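Local coordinates for protein putative D-glycero-D-manno-heptose 7-phosphate kinase (Campylobacter jejuni subsp. jejuni, PDB 4N3O) that phosphorylates D-glycero-alpha-D-manno-heptose 7-phosphate at C-1, spending ATP, to open the route to the GDP-heptose used in capsule polysaccharide synthesis, at residues D163-A166 against A167-G171; F307-P310 against T311-Y314. All blocks are in the same frame, centred on the assembly; numbering follows the deposited sequence.

Contact 1 (D163-A166 against A167-G171)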
# COMPACT_ATOMS: atom_id res chain seq x y z
N ASP A 163 13.77 -15.94 -1.99
CA ASP A 163 13.60 -14.52 -1.75
C ASP A 163 13.95 -13.63 -2.93
O ASP A 163 13.36 -12.53 -3.07
CB ASP A 163 14.40 -14.09 -0.52
CG ASP A 163 13.86 -14.71 0.77
OD1 ASP A 163 12.70 -15.21 0.76
OD2 ASP A 163 14.58 -14.68 1.80
N GLN A 164 14.88 -14.09 -3.77
CA GLN A 164 15.30 -13.32 -4.95
C GLN A 164 14.23 -13.38 -6.05
O GLN A 164 14.04 -12.39 -6.78
CB GLN A 164 16.65 -13.81 -5.49
CG GLN A 164 17.84 -13.60 -4.56
CD GLN A 164 17.91 -14.62 -3.43
OE1 GLN A 164 17.31 -15.70 -3.49
NE2 GLN A 164 18.67 -14.28 -2.39
N TYR A 165 13.56 -14.53 -6.17
CA TYR A 165 12.52 -14.68 -7.18
C TYR A 165 11.30 -13.86 -6.79
O TYR A 165 10.65 -13.28 -7.64
CB TYR A 165 12.10 -16.15 -7.39
CG TYR A 165 13.14 -17.07 -7.99
CD1 TYR A 165 13.76 -16.77 -9.19
CD2 TYR A 165 13.45 -18.30 -7.38
CE1 TYR A 165 14.70 -17.63 -9.76
CE2 TYR A 165 14.38 -19.16 -7.95
CZ TYR A 165 15.00 -18.82 -9.13
OH TYR A 165 15.93 -19.68 -9.70
N ALA A 166 10.97 -13.83 -5.51
CA ALA A 166 9.83 -13.06 -5.03
C ALA A 166 10.05 -11.57 -5.30
O ALA A 166 9.16 -10.89 -5.82
CB ALA A 166 9.61 -13.28 -3.54
N ALA A 167 11.22 -11.07 -4.93
CA ALA A 167 11.52 -9.65 -5.13
C ALA A 167 11.56 -9.26 -6.62
O ALA A 167 11.11 -8.19 -6.99
CB ALA A 167 12.83 -9.31 -4.47
N THR A 168 12.11 -10.13 -7.45
CA THR A 168 12.24 -9.85 -8.88
C THR A 168 10.93 -10.01 -9.65
O THR A 168 10.55 -9.12 -10.44
CB THR A 168 13.31 -10.78 -9.50
OG1 THR A 168 14.61 -10.46 -8.99
CG2 THR A 168 13.34 -10.61 -10.98
N PHE A 169 10.25 -11.14 -9.43
CA PHE A 169 9.02 -11.47 -10.14
C PHE A 169 7.77 -10.92 -9.47
O PHE A 169 6.81 -10.61 -10.14
CB PHE A 169 8.88 -12.98 -10.35
CG PHE A 169 9.80 -13.52 -11.40
CD1 PHE A 169 11.13 -13.82 -11.11
CD2 PHE A 169 9.34 -13.73 -12.70
CE1 PHE A 169 11.98 -14.32 -12.09
CE2 PHE A 169 10.19 -14.23 -13.69
CZ PHE A 169 11.52 -14.52 -13.38
N GLY A 170 7.77 -10.84 -8.15
CA GLY A 170 6.61 -10.29 -7.46
C GLY A 170 5.36 -11.14 -7.57
O GLY A 170 5.37 -12.20 -8.18
N GLY A 171 4.28 -10.64 -6.98
CA GLY A 171 3.03 -11.36 -6.98
C GLY A 171 3.06 -12.53 -5.99
O GLY A 171 3.87 -12.56 -5.06
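Gln164 and Thr168 illustrate how a helical threonine can share a carbonyl with its own amide. Gln164 O accepts the regular i to i+4 bond from Thr168 N and, at 3.0 Å, a second bond from Thr168 OG1. The two donors reach the oxygen from opposite faces of its carbonyl plane. With OG1 beside its own backbone N and anti to the carbonyl carbon (chi1 -67°), the hydroxyl leans back along the helix to the preceding turn; its bond holds the rotation of the buried side chain, while the amide bond belongs to the helix backbone.

Backbone bonds carry the rest of the polar contact. Ala167 N reaches Asp163 O at 3.2 Å and Phe169 N reaches Tyr165 O at 2.8 Å. The last of the series runs from Gly170 N to Ala166 O, with a more bent N-H...O angle of 134°; Gly170 then leaves the helix with positive phi.

Apolar contact is confined to one flank, where the Tyr165 and Phe169 side chains lie side by side and point the same way, CD1 of Tyr165 being 4.2 Å from CE1 of Phe169. The Phe169 ring also presents its edge, in plane, to Tyr165 O, with CD1 3.5 Å from that oxygen.

Asp163, the probable proton acceptor, forms a salt bridge with Arg14. Helix 162-169 packs through Ala167 and Thr168 on helix 118-134, and through Gln164, Tyr165 and Thr168 on helix 140-153, while Gly171 bonds to Thr39 of strand 31-40.

Contact 2 (F307-P310 against T311-Y314)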
# COMPACT_ATOMS: atom_id res chain seq x y z
N PHE A 307 -4.63 -13.47 11.23
CA PHE A 307 -5.85 -13.67 10.45
C PHE A 307 -6.97 -13.26 11.40
O PHE A 307 -7.04 -13.72 12.53
CB PHE A 307 -6.03 -15.11 10.01
CG PHE A 307 -5.53 -15.37 8.64
CD1 PHE A 307 -4.19 -15.25 8.34
CD2 PHE A 307 -6.41 -15.77 7.64
CE1 PHE A 307 -3.73 -15.50 7.06
CE2 PHE A 307 -5.96 -16.02 6.36
CZ PHE A 307 -4.62 -15.89 6.07
N VAL A 308 -7.83 -12.37 10.92
CA VAL A 308 -8.92 -11.83 11.72
C VAL A 308 -10.18 -11.67 10.90
O VAL A 308 -10.16 -11.53 9.68
CB VAL A 308 -8.55 -10.43 12.26
CG1 VAL A 308 -8.41 -9.44 11.12
CG2 VAL A 308 -9.59 -9.94 13.25
N ASP A 309 -11.30 -11.70 11.59
CA ASP A 309 -12.55 -11.46 10.94
C ASP A 309 -12.54 -9.97 10.55
O ASP A 309 -12.25 -9.10 11.39
CB ASP A 309 -13.67 -11.74 11.92
CG ASP A 309 -15.02 -11.40 11.37
OD1 ASP A 309 -15.24 -11.54 10.15
OD2 ASP A 309 -15.86 -11.01 12.19
N PRO A 310 -12.82 -9.66 9.28
CA PRO A 310 -12.82 -8.27 8.86
C PRO A 310 -13.71 -7.36 9.70
O PRO A 310 -13.35 -6.22 9.96
CB PRO A 310 -13.31 -8.35 7.43
CG PRO A 310 -12.82 -9.69 6.97
CD PRO A 310 -13.04 -10.58 8.15
N THR A 311 -14.85 -7.84 10.18
CA THR A 311 -15.71 -6.98 11.01
C THR A 311 -15.14 -6.78 12.42
O THR A 311 -15.77 -6.14 13.25
CB THR A 311 -17.12 -7.55 11.15
OG1 THR A 311 -17.09 -8.74 11.93
CG2 THR A 311 -17.71 -7.85 9.79
N LYS A 312 -13.96 -7.33 12.69
CA LYS A 312 -13.32 -7.20 14.00
C LYS A 312 -11.94 -6.58 13.89
O LYS A 312 -11.30 -6.27 14.89
CB LYS A 312 -13.12 -8.58 14.60
CG LYS A 312 -14.36 -9.43 14.82
CD LYS A 312 -14.92 -9.31 16.22
CE LYS A 312 -15.84 -10.50 16.49
NZ LYS A 312 -16.31 -10.56 17.89
N LYS A 313 -11.47 -6.41 12.65
CA LYS A 313 -10.12 -5.94 12.42
C LYS A 313 -9.84 -4.57 13.01
O LYS A 313 -8.74 -4.33 13.51
CB LYS A 313 -9.82 -5.96 10.92
CG LYS A 313 -8.47 -5.40 10.54
CD LYS A 313 -8.15 -5.75 9.10
CE LYS A 313 -6.89 -5.06 8.63
NZ LYS A 313 -6.61 -5.38 7.20
N TYR A 314 -10.81 -3.66 12.97
CA TYR A 314 -10.55 -2.33 13.49
C TYR A 314 -10.26 -2.38 14.98
O TYR A 314 -9.30 -1.76 15.45
CB TYR A 314 -11.67 -1.35 13.20
CG TYR A 314 -11.39 -0.01 13.81
CD1 TYR A 314 -10.55 0.90 13.18
CD2 TYR A 314 -11.93 0.33 15.02
CE1 TYR A 314 -10.27 2.13 13.75
CE2 TYR A 314 -11.66 1.56 15.61
CZ TYR A 314 -10.83 2.46 14.96
OH TYR A 314 -10.58 3.68 15.56
O HOH W 1 -13.33 -4.09 11.57
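Two first torsions bring Asp309 and Thr311 together at this strand-to-helix turn of the GHMP kinase C-terminal region: CG of Asp309 lies anti to the backbone N (chi1 175°), and OG1 of Thr311 sits between its backbone N and carbonyl carbon (chi1 69°). The hydroxyl thereby donates to Asp309 OD2 at 2.6 Å, approaching from above the carboxylate plane, 45° out of it. The same oxygen lies 3.4 Å from Lys312 CG, so the carboxylate rests against the start of the lysine chain, whose bend at chi2 carries the ammonium group away; NZ remains 5.7 Å from OD2, too far for a salt bridge.

Backbone bonds close the turn. Lys312, at the N-cap position, gives its N-H to Asp309 O at 2.8 Å, and Lys313 N bonds to Pro310 O. On the strand side, Val308 supplies the apolar floor: CG1 meets Lys313 CB at 3.8 Å, the two side chains crossing at about a right angle, while CG2 approaches Lys312 CB. From there the extended Lys313 chain runs on to the backbone oxygen of Thr202. Pro310, Thr311, Lys313 and Tyr314 also pack against the second subunit. One water links the turn to the start of helix 313-320, donating to Pro310 O at 2.7 Å and accepting from Tyr314 N at 2.9 Å.

How the contacts relate
Contact 1 comes first along the chain and contact 2 follows, in series, with centres 28 Å apart and nearest atoms about 14 Å apart, so the two do not touch. They belong to different parts of the GHMP kinase fold: residues 163-171 end helix 162-169 in the N-terminal part, near the chain centre, whereas residues 307-314 join strand 303-308 of the four-stranded antiparallel sheet to helix 313-320 in the C-terminal part. Both are places where a helix meets a strand, one at a helix C-terminus and the other at a helix N-terminus. Contact 1 holds the probable catalytic base, while contact 2 lies away from the active site and faces the second subunit.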